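Local coordinates for mandelate racemase/muconate lactonizing enzyme, C-terminal domain protein (Paracoccus denitrificans, PDB 4DWD) that binds magnesium and probably acts as a hydro-lyase, as a member of the mandelate racemase/muconate lactonizing branch of the enolase superfamily, at residues C98-W103 against P270-M275; E142-V147 against A181-E186. One frame throughout, in Å; residues are numbered along the deposited sequence.

In the fold
The two contacts lie in different parts of an enolase-superfamily chain, with centres 34 Å apart and nearest atoms about 19 Å apart. Interaction 1 lies about 9 Å from the centre of the chain (centre to centre) and joins helix 90-110 of the N-terminal domain to a loop of the barrel domain. Interaction 2 lies within the barrel domain, between helices 140-154 and 174-188, both of which fall between the two segments of interaction 1 in sequence. D197, E223 and E249 bind calcium in a structure of this protein; no calcium is bound there in this chain. The side chain of V273 in interaction 1 is about 10 Å from that of E249, and V147 in interaction 2 about 12 Å from D197.

Interaction 1: residues C98-W103 against P270-M275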
ATOM      1  N   CYS B  98      -5.206  24.951 -31.849  1.00  9.40           N
ATOM      2  CA  CYS B  98      -6.441  25.726 -31.972  1.00  9.77           C
ATOM      3  C   CYS B  98      -6.715  26.537 -30.715  1.00 10.02           C
ATOM      4  O   CYS B  98      -7.166  27.672 -30.813  1.00 10.35           O
ATOM      5  CB  CYS B  98      -7.630  24.824 -32.316  1.00 10.36           C
ATOM      6  SG  CYS B  98      -7.499  24.054 -33.951  1.00 11.66           S
ATOM      7  N   ASP B  99      -6.434  25.965 -29.540  1.00  9.78           N
ATOM      8  CA  ASP B  99      -6.590  26.699 -28.293  1.00 10.78           C
ATOM      9  C   ASP B  99      -5.732  27.950 -28.262  1.00 10.28           C
ATOM     10  O   ASP B  99      -6.196  29.031 -27.887  1.00 10.28           O
ATOM     11  CB  ASP B  99      -6.221  25.814 -27.105  1.00 11.05           C
ATOM     12  CG  ASP B  99      -6.400  26.522 -25.787  1.00 11.32           C
ATOM     13  OD1 ASP B  99      -7.536  26.543 -25.266  1.00 13.93           O
ATOM     14  OD2 ASP B  99      -5.423  27.076 -25.275  1.00 12.67           O
ATOM     15  N   ILE B 100      -4.475  27.811 -28.676  1.00  9.83           N
ATOM     16  CA  ILE B 100      -3.547  28.942 -28.636  1.00  9.72           C
ATOM     17  C   ILE B 100      -4.045  30.052 -29.598  1.00  9.97           C
ATOM     18  O   ILE B 100      -4.064  31.237 -29.246  1.00 10.38           O
ATOM     19  CB  ILE B 100      -2.108  28.502 -28.970  1.00  9.74           C
ATOM     20  CG1 ILE B 100      -1.540  27.590 -27.867  1.00  9.41           C
ATOM     21  CG2 ILE B 100      -1.202  29.730 -29.104  1.00 10.06           C
ATOM     22  CD1 ILE B 100      -0.321  26.801 -28.316  1.00  9.77           C
ATOM     23  N   ALA B 101      -4.489  29.648 -30.787  1.00 10.07           N
ATOM     24  CA  ALA B 101      -4.997  30.606 -31.766  1.00 10.60           C
ATOM     25  C   ALA B 101      -6.239  31.347 -31.246  1.00 10.71           C
ATOM     26  O   ALA B 101      -6.367  32.562 -31.471  1.00 11.28           O
ATOM     27  CB  ALA B 101      -5.283  29.914 -33.087  1.00 10.95           C
ATOM     28  N   LEU B 102      -7.137  30.635 -30.564  1.00 10.35           N
ATOM     29  CA  LEU B 102      -8.344  31.260 -30.023  1.00 10.27           C
ATOM     30  C   LEU B 102      -8.027  32.213 -28.885  1.00 10.59           C
ATOM     31  O   LEU B 102      -8.668  33.247 -28.756  1.00 11.79           O
ATOM     32  CB  LEU B 102      -9.402  30.223 -29.620  1.00 10.87           C
ATOM     33  CG  LEU B 102     -10.011  29.474 -30.819  1.00 10.84           C
ATOM     34  CD1 LEU B 102     -10.972  28.382 -30.365  1.00 12.52           C
ATOM     35  CD2 LEU B 102     -10.700  30.424 -31.805  1.00 12.79           C
ATOM     36  N   TRP B 103      -7.021  31.876 -28.080  1.00 10.65           N
ATOM     37  CA  TRP B 103      -6.535  32.803 -27.048  1.00 10.43           C
ATOM     38  C   TRP B 103      -5.920  34.055 -27.624  1.00 11.31           C
ATOM     39  O   TRP B 103      -6.091  35.153 -27.084  1.00 10.89           O
ATOM     40  CB  TRP B 103      -5.527  32.098 -26.140  1.00 10.51           C
ATOM     41  CG  TRP B 103      -6.171  31.511 -24.915  1.00 10.06           C
ATOM     42  CD1 TRP B 103      -6.454  30.174 -24.663  1.00 10.69           C
ATOM     43  CD2 TRP B 103      -6.618  32.234 -23.722  1.00 10.66           C
ATOM     44  NE1 TRP B 103      -7.039  30.023 -23.428  1.00 11.53           N
ATOM     45  CE2 TRP B 103      -7.171  31.223 -22.811  1.00 11.30           C
ATOM     46  CE3 TRP B 103      -6.639  33.566 -23.343  1.00 11.84           C
ATOM     47  CZ2 TRP B 103      -7.699  31.558 -21.565  1.00 12.09           C
ATOM     48  CZ3 TRP B 103      -7.191  33.893 -22.091  1.00 12.80           C
ATOM     49  CH2 TRP B 103      -7.695  32.910 -21.225  1.00 13.57           C
ATOM     50  N   PRO B 270       4.833  19.003 -19.137  1.00  9.28           N
ATOM     51  CA  PRO B 270       4.041  18.941 -20.364  1.00  9.07           C
ATOM     52  C   PRO B 270       4.354  20.153 -21.275  1.00  9.26           C
ATOM     53  O   PRO B 270       4.910  21.164 -20.815  1.00  9.75           O
ATOM     54  CB  PRO B 270       2.602  18.995 -19.841  1.00  9.47           C
ATOM     55  CG  PRO B 270       2.702  19.818 -18.587  1.00  9.16           C
ATOM     56  CD  PRO B 270       4.027  19.417 -17.974  1.00  9.37           C
ATOM     57  N   ASP B 271       3.993  20.038 -22.551  1.00  8.98           N
ATOM     58  CA  ASP B 271       4.376  21.021 -23.584  1.00  9.22           C
ATOM     59  C   ASP B 271       3.110  21.615 -24.173  1.00  9.24           C
ATOM     60  O   ASP B 271       2.242  20.884 -24.689  1.00  9.22           O
ATOM     61  CB  ASP B 271       5.223  20.317 -24.670  1.00  9.84           C
ATOM     62  CG  ASP B 271       5.752  21.250 -25.731  1.00  9.49           C
ATOM     63  OD1 ASP B 271       5.058  22.204 -26.122  1.00  9.53           O
ATOM     64  OD2 ASP B 271       6.881  20.989 -26.210  1.00 10.82           O
ATOM     65  N   ILE B 272       3.038  22.944 -24.141  1.00  8.60           N
ATOM     66  CA  ILE B 272       1.866  23.700 -24.577  1.00  8.82           C
ATOM     67  C   ILE B 272       1.436  23.493 -26.041  1.00  9.43           C
ATOM     68  O   ILE B 272       0.265  23.742 -26.376  1.00  9.00           O
ATOM     69  CB  ILE B 272       2.105  25.212 -24.261  1.00  9.47           C
ATOM     70  CG1 ILE B 272       0.809  26.025 -24.184  1.00  9.74           C
ATOM     71  CG2 ILE B 272       3.135  25.849 -25.202  1.00 10.56           C
ATOM     72  CD1 ILE B 272       0.998  27.237 -23.298  1.00 10.69           C
ATOM     73  N   VAL B 273       2.363  23.067 -26.909  1.00  9.28           N
ATOM     74  CA  VAL B 273       2.013  22.781 -28.303  1.00  8.86           C
ATOM     75  C   VAL B 273       1.833  21.294 -28.568  1.00  8.66           C
ATOM     76  O   VAL B 273       1.457  20.895 -29.686  1.00  9.05           O
ATOM     77  CB  VAL B 273       2.996  23.401 -29.332  1.00  9.07           C
ATOM     78  CG1 VAL B 273       3.038  24.907 -29.191  1.00 10.56           C
ATOM     79  CG2 VAL B 273       4.397  22.815 -29.246  1.00  9.71           C
ATOM     80  N   LYS B 274       2.078  20.476 -27.541  1.00  8.60           N
ATOM     81  CA  LYS B 274       1.796  19.037 -27.637  1.00  9.64           C
ATOM     82  C   LYS B 274       0.425  18.661 -27.087  1.00  9.76           C
ATOM     83  O   LYS B 274      -0.157  17.653 -27.496  1.00  9.86           O
ATOM     84  CB  LYS B 274       2.863  18.205 -26.910  1.00  9.83           C
ATOM     85  CG  LYS B 274       4.233  18.312 -27.564  1.00  9.51           C
ATOM     86  CD  LYS B 274       5.222  17.419 -26.824  1.00 11.28           C
ATOM     87  CE  LYS B 274       6.636  17.535 -27.377  1.00 12.73           C
ATOM     88  NZ  LYS B 274       6.753  16.904 -28.728  1.00 11.15           N
HETATM   89  N   MSE B 275      -0.070  19.449 -26.140  1.00  9.78           N
HETATM   90  CA  MSE B 275      -1.327  19.149 -25.446  1.00  9.96           C
HETATM   91  C   MSE B 275      -1.810  20.410 -24.790  1.00 10.16           C
HETATM   92  O   MSE B 275      -1.001  21.269 -24.399  1.00 10.12           O
HETATM   93  CB  MSE B 275      -1.097  18.048 -24.391  1.00 10.13           C
HETATM   94  CG  MSE B 275      -0.112  18.412 -23.270  1.00 10.24           C
HETATM   95 SE   MSE B 275      -0.995  19.303 -21.746  1.00 12.93          SE
HETATM   96  CE  MSE B 275      -1.718  17.693 -20.885  1.00 11.61           C
TER
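I100 carries this contact from the helix side, and I272 and V273 receive it. Just before it in helix 90-110, D99 turns its carboxylate to helix 277-291, where OD1 is hydrogen-bonded to T279 OG1. I100 itself points at the loop. Its CG1 branch lies opposite the carbonyl carbon (chi1 -67°), and the chain is extended beyond it, which carries CD1 out to the loop as the single touching atom. CD1 sits 3.7 Å from the backbone O of I272 and 4.0 Å from V273 CG1. The side chains of I100 and V273 meet at a slant. I272 adds a looser apolar contact, its CG1 lying 4.4 Å from I100 CD1. V304 and A308 of helix 304-314 and L355 also touch I100, so the buried side chain is packed by several parts of the chain.

The contact lies where the N-terminal (capping) domain of the enolase superfamily packs on the barrel. The loop follows strand 267-268 of the barrel domain and leads into helix 277-291. It is shaped by an Asx turn: D271 OD1 accepts the backbone N of V273 at 2.9 Å, nearly straight at 165°. That N approaches the anti side of the carboxylate, 24° out of its plane. D271 OD2 is hydrogen-bonded to H298 ND1. Further along the helix, W103 NE1 shares T279 OG1 with D99.

Interaction 2: residues E142-V147 against A181-E186; sequences EVVREV and ARAVRE
Apolar contacts join V143, V144 and V147 of helix 140-154 to A183 and V184 of helix 174-188. V184 CG2 is the methyl group that serves two partners. It meets V143 CG1 at 3.6 Å and V147 CG2 at 4.1 Å, so it touches two residues one helical turn apart. Both valine side chains cross that of V184 at about a right angle. In V184 it is CG1 that lies anti to the backbone N (chi1 171°), which leaves CG2 beside the N and turned to the facing helix. A separate contact is made by V144, whose CG2 touches A183 CB at 3.6 Å, methyl against methyl. The same V144 CG2 also lies 4.1 Å from the backbone O of A183.

The local axes approach to 9.4 Å, an ordinary spacing for packed helices, and cross at -38°, running in broadly the same direction. The closest CA atoms are those of V144 and V184, 5.9 Å apart.

The polar groups of helix 174-188 point elsewhere. R182 NH1 and E186 OE2 form a long salt bridge at 3.9 Å within that helix. R185 is held by the backbone oxygens of L217, G189 and A192.

Beneath the seam, I161 of strand 158-162 touches both V147 and V184. The two helices flank that strand in sequence and pack side by side on the outside of the sheet, as neighbouring helices do in the beta/alpha (TIM) barrel of the enolase superfamily.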
ATOM      1  N   GLU B 142      33.407  18.128 -28.269  1.00 11.58           N
ATOM      2  CA  GLU B 142      32.316  18.748 -29.032  1.00 11.55           C
ATOM      3  C   GLU B 142      31.163  19.187 -28.126  1.00 11.69           C
ATOM      4  O   GLU B 142      30.557  20.247 -28.338  1.00 12.68           O
ATOM      5  CB  GLU B 142      31.814  17.811 -30.132  1.00 13.05           C
ATOM      6  CG  GLU B 142      32.735  17.769 -31.340  1.00 14.16           C
ATOM      7  CD  GLU B 142      32.589  16.517 -32.183  1.00 16.97           C
ATOM      8  OE1 GLU B 142      31.684  15.692 -31.917  1.00 15.47           O
ATOM      9  OE2 GLU B 142      33.400  16.365 -33.123  1.00 22.46           O
ATOM     10  N   VAL B 143      30.870  18.385 -27.100  1.00 11.45           N
ATOM     11  CA  VAL B 143      29.859  18.777 -26.134  1.00 11.16           C
ATOM     12  C   VAL B 143      30.292  20.066 -25.429  1.00 11.65           C
ATOM     13  O   VAL B 143      29.533  21.038 -25.354  1.00 12.24           O
ATOM     14  CB  VAL B 143      29.615  17.669 -25.089  1.00 10.79           C
ATOM     15  CG1 VAL B 143      28.656  18.161 -24.014  1.00 11.55           C
ATOM     16  CG2 VAL B 143      29.082  16.402 -25.749  1.00 11.57           C
ATOM     17  N   VAL B 144      31.523  20.072 -24.923  1.00 11.13           N
ATOM     18  CA  VAL B 144      32.046  21.251 -24.238  1.00 11.18           C
ATOM     19  C   VAL B 144      32.029  22.496 -25.141  1.00 11.92           C
ATOM     20  O   VAL B 144      31.581  23.559 -24.725  1.00 11.80           O
ATOM     21  CB  VAL B 144      33.440  20.978 -23.637  1.00 11.34           C
ATOM     22  CG1 VAL B 144      34.034  22.256 -23.045  1.00 12.39           C
ATOM     23  CG2 VAL B 144      33.324  19.878 -22.583  1.00 11.97           C
ATOM     24  N   ARG B 145      32.474  22.337 -26.386  1.00 11.67           N
ATOM     25  CA  ARG B 145      32.501  23.458 -27.322  1.00 11.94           C
ATOM     26  C   ARG B 145      31.110  24.055 -27.542  1.00 12.49           C
ATOM     27  O   ARG B 145      30.943  25.279 -27.505  1.00 13.89           O
ATOM     28  CB  ARG B 145      33.133  23.047 -28.653  1.00 12.74           C
ATOM     29  CG  ARG B 145      33.299  24.234 -29.593  1.00 14.41           C
ATOM     30  CD  ARG B 145      33.997  23.886 -30.890  1.00 17.12           C
ATOM     31  NE  ARG B 145      34.279  25.100 -31.661  1.00 22.24           N
ATOM     32  CZ  ARG B 145      35.325  25.920 -31.484  1.00 24.20           C
ATOM     33  NH1 ARG B 145      36.256  25.695 -30.546  1.00 19.04           N
ATOM     34  NH2 ARG B 145      35.437  26.990 -32.260  1.00 28.04           N
ATOM     35  N   GLU B 146      30.115  23.198 -27.751  1.00 12.65           N
ATOM     36  CA  GLU B 146      28.770  23.684 -28.029  1.00 13.61           C
ATOM     37  C   GLU B 146      28.151  24.327 -26.792  1.00 13.16           C
ATOM     38  O   GLU B 146      27.493  25.367 -26.894  1.00 13.39           O
ATOM     39  CB  GLU B 146      27.893  22.557 -28.579  1.00 14.68           C
ATOM     40  CG  GLU B 146      26.460  22.970 -28.932  1.00 14.31           C
ATOM     41  CD  GLU B 146      26.324  24.044 -30.012  1.00 17.65           C
ATOM     42  OE1 GLU B 146      27.310  24.450 -30.676  1.00 17.57           O
ATOM     43  OE2 GLU B 146      25.179  24.495 -30.202  1.00 19.07           O
ATOM     44  N   VAL B 147      28.356  23.727 -25.617  1.00 12.67           N
ATOM     45  CA  VAL B 147      27.846  24.353 -24.395  1.00 12.96           C
ATOM     46  C   VAL B 147      28.470  25.743 -24.196  1.00 13.07           C
ATOM     47  O   VAL B 147      27.759  26.711 -23.917  1.00 13.58           O
ATOM     48  CB  VAL B 147      28.061  23.463 -23.148  1.00 11.91           C
ATOM     49  CG1 VAL B 147      27.688  24.215 -21.874  1.00 13.53           C
ATOM     50  CG2 VAL B 147      27.255  22.172 -23.273  1.00 12.36           C
ATOM     51  N   ALA B 181      29.013  14.640 -18.876  1.00  9.66           N
ATOM     52  CA  ALA B 181      28.433  15.415 -17.768  1.00  9.76           C
ATOM     53  C   ALA B 181      29.529  16.034 -16.889  1.00  9.96           C
ATOM     54  O   ALA B 181      29.419  17.195 -16.487  1.00  9.21           O
ATOM     55  CB  ALA B 181      27.490  14.549 -16.943  1.00  9.45           C
ATOM     56  N   ARG B 182      30.594  15.270 -16.638  1.00  9.69           N
ATOM     57  CA  ARG B 182      31.723  15.756 -15.844  1.00  9.40           C
ATOM     58  C   ARG B 182      32.418  16.925 -16.528  1.00  9.88           C
ATOM     59  O   ARG B 182      32.705  17.946 -15.897  1.00 10.22           O
ATOM     60  CB  ARG B 182      32.718  14.619 -15.557  1.00 10.17           C
ATOM     61  CG  ARG B 182      33.961  15.074 -14.795  1.00 13.65           C
ATOM     62  CD  ARG B 182      34.829  13.890 -14.397  1.00 18.06           C
ATOM     63  NE  ARG B 182      34.325  13.298 -13.155  1.00 25.91           N
ATOM     64  CZ  ARG B 182      34.704  13.676 -11.932  1.00 28.22           C
ATOM     65  NH1 ARG B 182      35.607  14.633 -11.772  1.00 25.59           N
ATOM     66  NH2 ARG B 182      34.187  13.086 -10.869  1.00 37.18           N
ATOM     67  N   ALA B 183      32.674  16.782 -17.828  1.00  9.87           N
ATOM     68  CA  ALA B 183      33.360  17.837 -18.571  1.00  9.82           C
ATOM     69  C   ALA B 183      32.551  19.139 -18.587  1.00 10.18           C
ATOM     70  O   ALA B 183      33.120  20.240 -18.533  1.00 11.53           O
ATOM     71  CB  ALA B 183      33.651  17.367 -19.977  1.00 10.95           C
ATOM     72  N   VAL B 184      31.225  19.011 -18.674  1.00  9.77           N
ATOM     73  CA  VAL B 184      30.354  20.178 -18.670  1.00 10.01           C
ATOM     74  C   VAL B 184      30.367  20.869 -17.303  1.00 10.60           C
ATOM     75  O   VAL B 184      30.425  22.095 -17.233  1.00 10.92           O
ATOM     76  CB  VAL B 184      28.926  19.842 -19.186  1.00 10.52           C
ATOM     77  CG1 VAL B 184      27.970  21.021 -18.975  1.00 11.18           C
ATOM     78  CG2 VAL B 184      28.990  19.483 -20.678  1.00 11.82           C
ATOM     79  N   ARG B 185      30.354  20.087 -16.225  1.00 10.03           N
ATOM     80  CA  ARG B 185      30.494  20.671 -14.881  1.00  9.85           C
ATOM     81  C   ARG B 185      31.817  21.436 -14.762  1.00 11.30           C
ATOM     82  O   ARG B 185      31.856  22.536 -14.214  1.00 12.03           O
ATOM     83  CB  ARG B 185      30.370  19.591 -13.802  1.00 10.57           C
ATOM     84  CG  ARG B 185      30.841  20.025 -12.414  1.00 11.03           C
ATOM     85  CD  ARG B 185      30.030  21.180 -11.841  1.00 11.74           C
ATOM     86  NE  ARG B 185      28.667  20.764 -11.527  1.00 11.21           N
ATOM     87  CZ  ARG B 185      27.635  21.587 -11.338  1.00 12.16           C
ATOM     88  NH1 ARG B 185      27.772  22.908 -11.439  1.00 12.76           N
ATOM     89  NH2 ARG B 185      26.452  21.067 -11.049  1.00 13.76           N
ATOM     90  N   GLU B 186      32.892  20.851 -15.282  1.00 10.68           N
ATOM     91  CA  GLU B 186      34.202  21.500 -15.199  1.00 11.11           C
ATOM     92  C   GLU B 186      34.234  22.815 -15.979  1.00 12.13           C
ATOM     93  O   GLU B 186      34.836  23.805 -15.540  1.00 13.28           O
ATOM     94  CB  GLU B 186      35.303  20.538 -15.655  1.00 12.73           C
ATOM     95  CG  GLU B 186      35.489  19.398 -14.660  1.00 12.47           C
ATOM     96  CD  GLU B 186      36.537  18.379 -15.044  1.00 14.74           C
ATOM     97  OE1 GLU B 186      37.294  18.612 -16.013  1.00 18.00           O
ATOM     98  OE2 GLU B 186      36.611  17.345 -14.344  1.00 18.31           O
TER